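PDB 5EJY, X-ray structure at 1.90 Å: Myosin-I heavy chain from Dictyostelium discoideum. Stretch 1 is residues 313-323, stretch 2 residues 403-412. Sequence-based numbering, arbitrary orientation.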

# COMPACT_ATOMS: atom_id res chain seq x y z
N PHE A 313 -17.35 -12.14 -1.93
CA PHE A 313 -16.57 -11.13 -1.22
C PHE A 313 -17.37 -9.82 -1.22
O PHE A 313 -17.51 -9.15 -0.19
CB PHE A 313 -15.20 -10.90 -1.89
CG PHE A 313 -14.11 -11.88 -1.46
CD1 PHE A 313 -14.06 -12.35 -0.16
CD2 PHE A 313 -13.13 -12.29 -2.36
CE1 PHE A 313 -13.05 -13.24 0.24
CE2 PHE A 313 -12.12 -13.17 -1.97
CZ PHE A 313 -12.08 -13.64 -0.67
N TYR A 314 -17.92 -9.48 -2.38
CA TYR A 314 -18.66 -8.22 -2.47
C TYR A 314 -19.91 -8.15 -1.57
O TYR A 314 -20.15 -7.12 -0.94
CB TYR A 314 -19.03 -7.88 -3.92
CG TYR A 314 -19.92 -6.66 -3.98
CD1 TYR A 314 -19.49 -5.44 -3.46
CD2 TYR A 314 -21.20 -6.73 -4.51
CE1 TYR A 314 -20.31 -4.31 -3.48
CE2 TYR A 314 -22.03 -5.59 -4.55
CZ TYR A 314 -21.58 -4.39 -4.04
OH TYR A 314 -22.40 -3.28 -4.07
N TYR A 315 -20.69 -9.22 -1.50
CA TYR A 315 -21.88 -9.21 -0.63
C TYR A 315 -21.52 -8.88 0.81
O TYR A 315 -22.25 -8.17 1.48
CB TYR A 315 -22.63 -10.55 -0.66
CG TYR A 315 -23.09 -10.99 -2.02
CD1 TYR A 315 -23.44 -10.07 -2.99
CD2 TYR A 315 -23.16 -12.35 -2.35
CE1 TYR A 315 -23.85 -10.48 -4.25
CE2 TYR A 315 -23.58 -12.76 -3.59
CZ TYR A 315 -23.92 -11.83 -4.54
OH TYR A 315 -24.33 -12.25 -5.78
N HIS A 316 -20.39 -9.40 1.29
CA HIS A 316 -19.96 -9.09 2.65
C HIS A 316 -19.66 -7.60 2.80
O HIS A 316 -19.98 -6.99 3.81
CB HIS A 316 -18.70 -9.88 3.03
CG HIS A 316 -18.93 -11.36 3.14
ND1 HIS A 316 -18.59 -12.24 2.13
CD2 HIS A 316 -19.47 -12.10 4.13
CE1 HIS A 316 -18.91 -13.46 2.50
NE2 HIS A 316 -19.44 -13.41 3.71
N GLN A 317 -19.02 -7.05 1.78
CA GLN A 317 -18.67 -5.63 1.74
C GLN A 317 -19.92 -4.74 1.74
O GLN A 317 -20.02 -3.80 2.52
CB GLN A 317 -17.83 -5.34 0.50
CG GLN A 317 -17.66 -3.88 0.13
CD GLN A 317 -16.76 -3.71 -1.08
OE1 GLN A 317 -15.86 -4.52 -1.30
NE2 GLN A 317 -17.02 -2.69 -1.89
N LEU A 318 -20.85 -5.04 0.84
CA LEU A 318 -22.09 -4.27 0.74
C LEU A 318 -22.92 -4.35 2.01
O LEU A 318 -23.44 -3.34 2.48
CB LEU A 318 -22.90 -4.75 -0.46
CG LEU A 318 -24.24 -4.06 -0.73
CD1 LEU A 318 -24.08 -2.54 -0.83
CD2 LEU A 318 -24.81 -4.63 -2.01
N PHE A 319 -23.05 -5.56 2.56
CA PHE A 319 -23.75 -5.74 3.82
C PHE A 319 -23.16 -4.83 4.88
O PHE A 319 -23.88 -4.12 5.58
CB PHE A 319 -23.63 -7.20 4.28
CG PHE A 319 -24.33 -7.50 5.58
CD1 PHE A 319 -25.55 -8.16 5.59
CD2 PHE A 319 -23.76 -7.13 6.79
CE1 PHE A 319 -26.19 -8.45 6.78
CE2 PHE A 319 -24.39 -7.41 7.99
CZ PHE A 319 -25.61 -8.07 7.99
N ASN A 320 -21.83 -4.85 5.00
CA ASN A 320 -21.16 -4.01 5.99
C ASN A 320 -21.34 -2.52 5.72
O ASN A 320 -21.49 -1.74 6.65
CB ASN A 320 -19.67 -4.36 6.08
CG ASN A 320 -19.45 -5.74 6.65
OD1 ASN A 320 -20.26 -6.24 7.44
ND2 ASN A 320 -18.34 -6.38 6.27
N ASP A 321 -21.32 -2.13 4.45
CA ASP A 321 -21.53 -0.73 4.13
C ASP A 321 -22.97 -0.31 4.48
O ASP A 321 -23.20 0.81 4.92
CB ASP A 321 -21.23 -0.44 2.66
CG ASP A 321 -19.73 -0.39 2.36
OD1 ASP A 321 -18.93 -0.21 3.30
OD2 ASP A 321 -19.36 -0.53 1.18
N LEU A 322 -23.93 -1.20 4.28
CA LEU A 322 -25.33 -0.86 4.56
C LEU A 322 -25.61 -0.84 6.06
O LEU A 322 -26.69 -0.41 6.50
CB LEU A 322 -26.28 -1.78 3.80
CG LEU A 322 -26.15 -1.62 2.28
CD1 LEU A 322 -27.08 -2.55 1.52
CD2 LEU A 322 -26.40 -0.16 1.89
N PHE A 323 -24.63 -1.27 6.85
CA PHE A 323 -24.69 -1.18 8.31
C PHE A 323 -23.95 0.08 8.78
O PHE A 323 -23.85 0.34 9.99
CB PHE A 323 -24.09 -2.43 8.98
CG PHE A 323 -25.13 -3.49 9.36
CD1 PHE A 323 -26.29 -3.64 8.62
CD2 PHE A 323 -24.92 -4.31 10.45
CE1 PHE A 323 -27.24 -4.59 8.97
CE2 PHE A 323 -25.86 -5.28 10.80
CZ PHE A 323 -27.02 -5.41 10.06
N LYS A 403 -30.86 -5.36 -4.52
CA LYS A 403 -31.88 -4.40 -4.94
C LYS A 403 -31.76 -3.05 -4.23
O LYS A 403 -32.52 -2.12 -4.52
CB LYS A 403 -33.29 -4.97 -4.75
CG LYS A 403 -33.61 -6.16 -5.64
CD LYS A 403 -33.48 -5.82 -7.12
CE LYS A 403 -33.87 -7.00 -8.00
N HIS A 404 -30.81 -2.93 -3.30
CA HIS A 404 -30.57 -1.64 -2.64
C HIS A 404 -29.99 -0.65 -3.64
O HIS A 404 -29.19 -1.04 -4.49
CB HIS A 404 -29.64 -1.81 -1.45
CG HIS A 404 -29.60 -0.62 -0.55
ND1 HIS A 404 -28.87 0.52 -0.86
CD2 HIS A 404 -30.21 -0.37 0.63
CE1 HIS A 404 -29.03 1.41 0.11
NE2 HIS A 404 -29.83 0.89 1.03
N PRO A 405 -30.40 0.63 -3.56
CA PRO A 405 -29.90 1.67 -4.47
C PRO A 405 -28.37 1.71 -4.59
O PRO A 405 -27.85 2.04 -5.65
CB PRO A 405 -30.40 2.97 -3.82
CG PRO A 405 -31.62 2.59 -3.11
CD PRO A 405 -31.40 1.17 -2.62
N LEU A 406 -27.66 1.36 -3.53
CA LEU A 406 -26.20 1.48 -3.52
C LEU A 406 -25.47 0.22 -3.99
O LEU A 406 -24.23 0.20 -4.05
CB LEU A 406 -25.70 1.88 -2.12
CG LEU A 406 -26.16 3.25 -1.62
CD1 LEU A 406 -25.55 3.54 -0.28
CD2 LEU A 406 -25.80 4.33 -2.62
N ALA A 407 -26.22 -0.83 -4.32
CA ALA A 407 -25.60 -2.04 -4.86
C ALA A 407 -24.85 -1.75 -6.14
O ALA A 407 -25.33 -1.01 -6.99
CB ALA A 407 -26.66 -3.12 -5.10
N ASN A 408 -23.67 -2.34 -6.28
CA ASN A 408 -22.91 -2.23 -7.52
C ASN A 408 -22.40 -0.81 -7.82
O ASN A 408 -22.21 -0.44 -8.97
CB ASN A 408 -23.73 -2.77 -8.69
CG ASN A 408 -24.16 -4.21 -8.45
OD1 ASN A 408 -23.33 -5.06 -8.13
ND2 ASN A 408 -25.45 -4.48 -8.59
N CYS A 409 -22.17 -0.05 -6.76
CA CYS A 409 -21.63 1.30 -6.88
C CYS A 409 -20.37 1.46 -6.03
O CYS A 409 -20.29 0.91 -4.94
CB CYS A 409 -22.64 2.33 -6.36
SG CYS A 409 -24.14 2.49 -7.35
N SER A 410 -19.42 2.25 -6.51
CA SER A 410 -18.27 2.65 -5.71
C SER A 410 -18.72 3.81 -4.82
O SER A 410 -19.19 4.83 -5.33
CB SER A 410 -17.12 3.10 -6.61
OG SER A 410 -16.87 2.17 -7.66
N LEU A 411 -18.58 3.66 -3.51
CA LEU A 411 -19.20 4.59 -2.57
C LEU A 411 -18.18 5.55 -1.97
O LEU A 411 -17.07 5.15 -1.61
CB LEU A 411 -19.88 3.81 -1.45
CG LEU A 411 -20.95 2.80 -1.88
CD1 LEU A 411 -21.59 2.16 -0.66
CD2 LEU A 411 -21.99 3.48 -2.77
N VAL A 412 -18.58 6.81 -1.85
CA VAL A 412 -17.73 7.84 -1.25
C VAL A 412 -18.59 8.76 -0.39
O VAL A 412 -19.56 9.35 -0.87
CB VAL A 412 -17.03 8.70 -2.33
CG1 VAL A 412 -16.10 9.73 -1.68
CG2 VAL A 412 -16.25 7.81 -3.31
O HOH W 1 -21.75 -0.69 -3.38

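A helix packs its leucines and one tyrosine against a loop of two overlapping beta turns and the start of a strand, in a small, mostly apolar contact fastened by a single direct hydrogen bond and a bridging water. Tyr314, Leu318, Asp321 and Leu322 all point their CA-to-CB bonds toward the other stretch, as the three- and four-residue spacing of a helix allows.

Tyr314 makes the polar anchor. Its long side chain, with chi1 in the t well, carries OH to the backbone of the second turn, where Asn408 N donates a hydrogen bond to Tyr314 OH at 2.7 Å with a nearly straight angle of 160°. The same hydroxyl donates to water 1, 2.8 Å from Tyr314 OH, and the water donates hydrogen bonds to Leu406 O and Cys409 O, each 2.7 Å from the water oxygen. Tyrosine suits this place because its hydroxyl can accept and donate at once. Leu406 O, which accepts from the water, also takes the turn's own weak bond from Cys409 N, 3.4 Å from Leu406 O. Asn408 occupies the third position of this type II turn with positive phi (67°), a conformation asparagine tolerates better than most residues.

One helical turn on, Leu318 CD2 lies 3.9 Å from Ala407 CB, the small methyl meeting a branched leucine end. Further along, Leu322 CD2 sits over one face of the His404 ring, 3.6 Å from its centroid and 14° off the normal, a CH-pi contact. The ring is held by a hydrogen bond from Leu406 N to His404 ND1 (3.0 Å), so ND1 serves as acceptor while the flat face remains available to the methyl. Leu322 CD2 also approaches Leu406 CD1, at 4.4 Å. At the strand, Asp321 OD2 comes within 3.9 Å of Leu411 CD1, a simple van der Waals approach; Asp321 is partly exposed, a setting a carboxylate tolerates, and makes no hydrogen bond or salt bridge to the other stretch.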